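Local coordinates for uncharacterized protein YUAB (Bacillus subtilis, PDB 4BHU) that self-polymerizes into a stable hydrophobic layer on the surface of biofilms, and is required for complex colony architecture, at residues Leu77-Asp80 against Leu81-Ala84; Asn59-Arg62 against Thr63-Leu67. The protein carries 1 engineered substitution. One frame throughout, in Å; residues are numbered along the deposited sequence.

Interaction 1. Residues Leu77-Asp80 against Leu81-Ala84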
loop_
_atom_site.group_PDB
_atom_site.type_symbol
_atom_site.label_atom_id
_atom_site.label_comp_id
_atom_site.label_asym_id
_atom_site.label_seq_id
_atom_site.Cartn_x
_atom_site.Cartn_y
_atom_site.Cartn_z
ATOM N N LEU I 77 -9.732 -0.682 -25.166
ATOM C CA LEU I 77 -10.460 -0.465 -23.929
ATOM C C LEU I 77 -9.482 -0.129 -22.793
ATOM O O LEU I 77 -9.061 -1.000 -22.028
ATOM C CB LEU I 77 -11.323 -1.700 -23.589
ATOM C CG LEU I 77 -12.837 -1.772 -23.842
ATOM C CD1 LEU I 77 -13.482 -0.609 -24.605
ATOM C CD2 LEU I 77 -13.192 -3.103 -24.499
ATOM N N ALA I 78 -9.116 1.144 -22.707
ATOM C CA ALA I 78 -8.452 1.677 -21.518
ATOM C C ALA I 78 -9.333 1.524 -20.269
ATOM O O ALA I 78 -10.553 1.352 -20.349
ATOM C CB ALA I 78 -8.093 3.162 -21.726
ATOM N N LEU I 79 -8.718 1.649 -19.102
ATOM C CA LEU I 79 -9.421 1.360 -17.854
ATOM C C LEU I 79 -10.658 2.230 -17.695
ATOM O O LEU I 79 -11.669 1.798 -17.169
ATOM C CB LEU I 79 -8.488 1.563 -16.654
ATOM C CG LEU I 79 -9.103 1.314 -15.288
ATOM C CD1 LEU I 79 -9.590 -0.123 -15.219
ATOM C CD2 LEU I 79 -8.080 1.569 -14.192
ATOM N N ASP I 80 -10.586 3.464 -18.165
ATOM C CA ASP I 80 -11.692 4.397 -17.947
ATOM C C ASP I 80 -12.878 4.108 -18.875
ATOM O O ASP I 80 -13.944 4.680 -18.713
ATOM C CB ASP I 80 -11.195 5.848 -18.134
ATOM C CG ASP I 80 -10.409 6.034 -19.413
ATOM O OD1 ASP I 80 -9.252 5.538 -19.482
ATOM O OD2 ASP I 80 -10.927 6.679 -20.340
ATOM N N LEU I 81 -12.697 3.191 -19.821
ATOM C CA LEU I 81 -13.771 2.842 -20.774
ATOM C C LEU I 81 -14.457 1.506 -20.467
ATOM O O LEU I 81 -15.589 1.278 -20.888
ATOM C CB LEU I 81 -13.201 2.807 -22.215
ATOM C CG LEU I 81 -12.589 4.125 -22.686
ATOM C CD1 LEU I 81 -12.008 4.025 -24.104
ATOM C CD2 LEU I 81 -13.657 5.221 -22.620
ATOM N N LEU I 82 -13.781 0.638 -19.715
ATOM C CA LEU I 82 -14.198 -0.756 -19.565
ATOM C C LEU I 82 -15.613 -0.932 -19.033
ATOM O O LEU I 82 -16.325 -1.856 -19.434
ATOM C CB LEU I 82 -13.236 -1.507 -18.634
ATOM C CG LEU I 82 -12.031 -2.259 -19.182
ATOM C CD1 LEU I 82 -11.239 -2.836 -18.006
ATOM C CD2 LEU I 82 -12.441 -3.364 -20.160
ATOM N N GLY I 83 -16.022 -0.050 -18.122
ATOM C CA GLY I 83 -17.253 -0.247 -17.395
ATOM C C GLY I 83 -18.529 0.165 -18.088
ATOM O O GLY I 83 -19.644 -0.007 -17.554
ATOM N N ALA I 84 -18.381 0.692 -19.294
ATOM C CA ALA I 84 -19.502 1.300 -19.975
ATOM C C ALA I 84 -20.593 0.276 -20.233
ATOM O O ALA I 84 -20.313 -0.850 -20.646
ATOM C CB ALA I 84 -19.026 1.935 -21.284
HETATM O O HOH W 1 -14.328 1.771 -16.355
#
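Leu81 and Ala78 are joined by a good backbone hydrogen bond in this local turn. The amide Leu81 N donates to Ala78 O at 2.9 Å, with an N-H...O angle of 158°. The donor sits above the carbonyl plane, 48° out of it. Ala78 O also meets Leu82 N, but at 3.4 Å and 126° this second bond is weak. One carbonyl therefore faces two successive amides. A type I beta turn runs on from Leu81 to Ala84. Water 1 bridges the backbone: it donates to Leu79 O at 2.8 Å and accepts from Gly83 N at 3.1 Å.

The leucines add apolar contacts at van der Waals distance. Leu77 CB lies 4.0 Å from Leu82 CD2, and the two side chains cross obliquely. Leu77 CD1 reaches Leu81 CB at 4.2 Å. Leu79 CD1 meets Leu82 CD1 at the same separation, one methyl against another. Apart from these, the Asp80 carboxylate runs alongside Leu81, with Asp80 OD2 3.8 Å from Leu81 CD2.

Leu77 also packs on Phe87 and Leu82 on Leu37. Leu79 touches apolar side chains of two other chains. Such a leucine-rich loop at the end of an immunoglobulin-like fold is characteristic of the hydrophobic cap of BslA, the surface associated with its water-repellent layer.

Interaction 2. Residues Asn59-Arg62 against Thr63-Leu67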
loop_
_atom_site.group_PDB
_atom_site.type_symbol
_atom_site.label_atom_id
_atom_site.label_comp_id
_atom_site.label_asym_id
_atom_site.label_seq_id
_atom_site.Cartn_x
_atom_site.Cartn_y
_atom_site.Cartn_z
ATOM N N ASN I 59 -18.149 11.598 -27.436
ATOM C CA ASN I 59 -16.812 12.115 -27.727
ATOM C C ASN I 59 -16.493 11.981 -29.231
ATOM O O ASN I 59 -16.777 10.950 -29.838
ATOM C CB ASN I 59 -15.747 11.359 -26.904
ATOM C CG ASN I 59 -15.985 11.439 -25.380
ATOM O OD1 ASN I 59 -15.828 10.453 -24.661
ATOM N ND2 ASN I 59 -16.350 12.606 -24.898
ATOM N N ALA I 60 -15.899 13.006 -29.830
ATOM C CA ALA I 60 -15.534 12.931 -31.246
ATOM C C ALA I 60 -14.510 11.816 -31.472
ATOM O O ALA I 60 -13.625 11.603 -30.647
ATOM C CB ALA I 60 -14.961 14.264 -31.714
ATOM N N LEU I 61 -14.625 11.106 -32.590
ATOM C CA LEU I 61 -13.644 10.095 -32.915
ATOM C C LEU I 61 -12.307 10.749 -33.209
ATOM O O LEU I 61 -12.245 11.850 -33.753
ATOM C CB LEU I 61 -14.081 9.276 -34.128
ATOM C CG LEU I 61 -15.416 8.551 -33.993
ATOM C CD1 LEU I 61 -15.702 7.806 -35.277
ATOM C CD2 LEU I 61 -15.412 7.605 -32.788
ATOM N N ARG I 62 -11.234 10.041 -32.865
ATOM C CA ARG I 62 -9.886 10.492 -33.157
ATOM C C ARG I 62 -9.426 9.781 -34.415
ATOM O O ARG I 62 -9.896 8.682 -34.740
ATOM C CB ARG I 62 -8.943 10.151 -31.997
ATOM C CG ARG I 62 -9.469 10.537 -30.618
ATOM C CD ARG I 62 -9.121 11.968 -30.277
ATOM N NE ARG I 62 -7.902 12.043 -29.470
ATOM C CZ ARG I 62 -7.871 12.199 -28.145
ATOM N NH1 ARG I 62 -8.995 12.308 -27.439
ATOM N NH2 ARG I 62 -6.701 12.249 -27.518
ATOM N N THR I 63 -8.491 10.401 -35.124
ATOM C CA THR I 63 -8.024 9.864 -36.391
ATOM C C THR I 63 -7.490 8.431 -36.249
ATOM O O THR I 63 -7.739 7.582 -37.104
ATOM C CB THR I 63 -6.941 10.785 -37.016
ATOM O OG1 THR I 63 -7.466 12.112 -37.160
ATOM C CG2 THR I 63 -6.531 10.274 -38.393
ATOM N N THR I 64 -6.772 8.153 -35.163
ATOM C CA THR I 64 -6.194 6.822 -34.950
ATOM C C THR I 64 -7.271 5.778 -34.686
ATOM O O THR I 64 -7.009 4.583 -34.709
ATOM C CB THR I 64 -5.247 6.816 -33.747
ATOM O OG1 THR I 64 -5.965 7.265 -32.591
ATOM C CG2 THR I 64 -4.063 7.730 -33.998
ATOM N N GLN I 65 -8.480 6.234 -34.404
ATOM C CA GLN I 65 -9.594 5.328 -34.155
ATOM C C GLN I 65 -10.348 4.932 -35.412
ATOM O O GLN I 65 -11.215 4.053 -35.377
ATOM C CB GLN I 65 -10.577 5.963 -33.171
ATOM C CG GLN I 65 -10.007 6.121 -31.777
ATOM C CD GLN I 65 -10.947 6.858 -30.817
ATOM O OE1 GLN I 65 -11.822 7.609 -31.237
ATOM N NE2 GLN I 65 -10.747 6.649 -29.519
ATOM N N ILE I 66 -10.027 5.576 -36.524
ATOM C CA ILE I 66 -10.722 5.309 -37.776
ATOM C C ILE I 66 -9.734 4.747 -38.796
ATOM O O ILE I 66 -8.683 5.341 -39.039
ATOM C CB ILE I 66 -11.338 6.596 -38.352
ATOM C CG1 ILE I 66 -12.313 7.207 -37.349
ATOM C CG2 ILE I 66 -12.069 6.291 -39.663
ATOM C CD1 ILE I 66 -12.700 8.625 -37.658
ATOM N N LEU I 67 -10.061 3.607 -39.389
ATOM C CA LEU I 67 -9.211 3.081 -40.453
ATOM C C LEU I 67 -10.006 2.305 -41.506
ATOM O O LEU I 67 -11.236 2.309 -41.500
ATOM C CB LEU I 67 -8.124 2.199 -39.848
ATOM C CG LEU I 67 -8.670 1.104 -38.947
ATOM C CD1 LEU I 67 -7.973 -0.204 -39.294
ATOM C CD2 LEU I 67 -8.484 1.471 -37.461
HETATM O O HOH W 2 -13.402 8.940 -29.496
#
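Gln65 OE1 takes hydrogen bonds from Arg62 N and from water 2. The motif resembles one half of a capping box. Gln65, the third residue of the short 3-10 segment 63-65, bonds through its side chain to the backbone N-H of Arg62, the residue just before the segment. Arg62 N donates to Gln65 OE1 at 3.0 Å in a nearly straight bond, with an N-H...O angle of 170°. The donor lies above the carbonyl plane of the Gln65 amide, 47° out of it. Water 2 donates to Gln65 OE1 at 2.7 Å. It also donates to Ala60 O at 2.9 Å, and so ties the side chain to the end of strand 59-60.

The torsions explain the reach. Gln65 CG stands beside its own backbone N (chi1 -67°), and the chain is extended beyond it, which brings OE1 back to Arg62 N.

The backbone closes the turn from the other direction. Gln65 N donates to Arg62 O at 2.8 Å. Ile66 N follows with a bond to Thr63 O at 3.1 Å. Arg62 and Gln65 are thus linked twice, once through the side chain and once through the main chain.

Gln65 packs on Val75 and bonds through its backbone to Arg74, both on strand 72-76. The turn then enters edge strand 66-67 of the five-stranded sheet. Arg62 is exposed. Its chain is bent about the CB-CG and CG-CD bonds, and Arg62 CG rests 3.8 Å from Gln65 OE1.

Leu61 supplies the apolar part. It is buried, and it also packs on Val73, Ala50 and Leu89 of the same chain. Its side chain crosses that of Ile66 at about a right angle. Leu61 CB meets Ile66 CD1 at 3.8 Å.

Interaction 2 comes first along the chain, and interaction 1 follows it after strand 72-76. Their centres are about 16 Å apart, and their nearest atoms about 6 Å, without touching. Strand 72-76 pairs with edge strand 66-67 of interaction 2 and leads directly into the loop of interaction 1. Residues 59-67 connect the small hairpin sheet to the edge of the five-stranded sheet. Two other chains pack on residues 77-84, whereas another chain reaches residues 59-67 only at Thr64. Both contacts lie in the Biofilm surface layer A domain, the part of the longer protein present here. The leucine-rich end at 77-84 is consistent with the apolar surface of the biofilm layer.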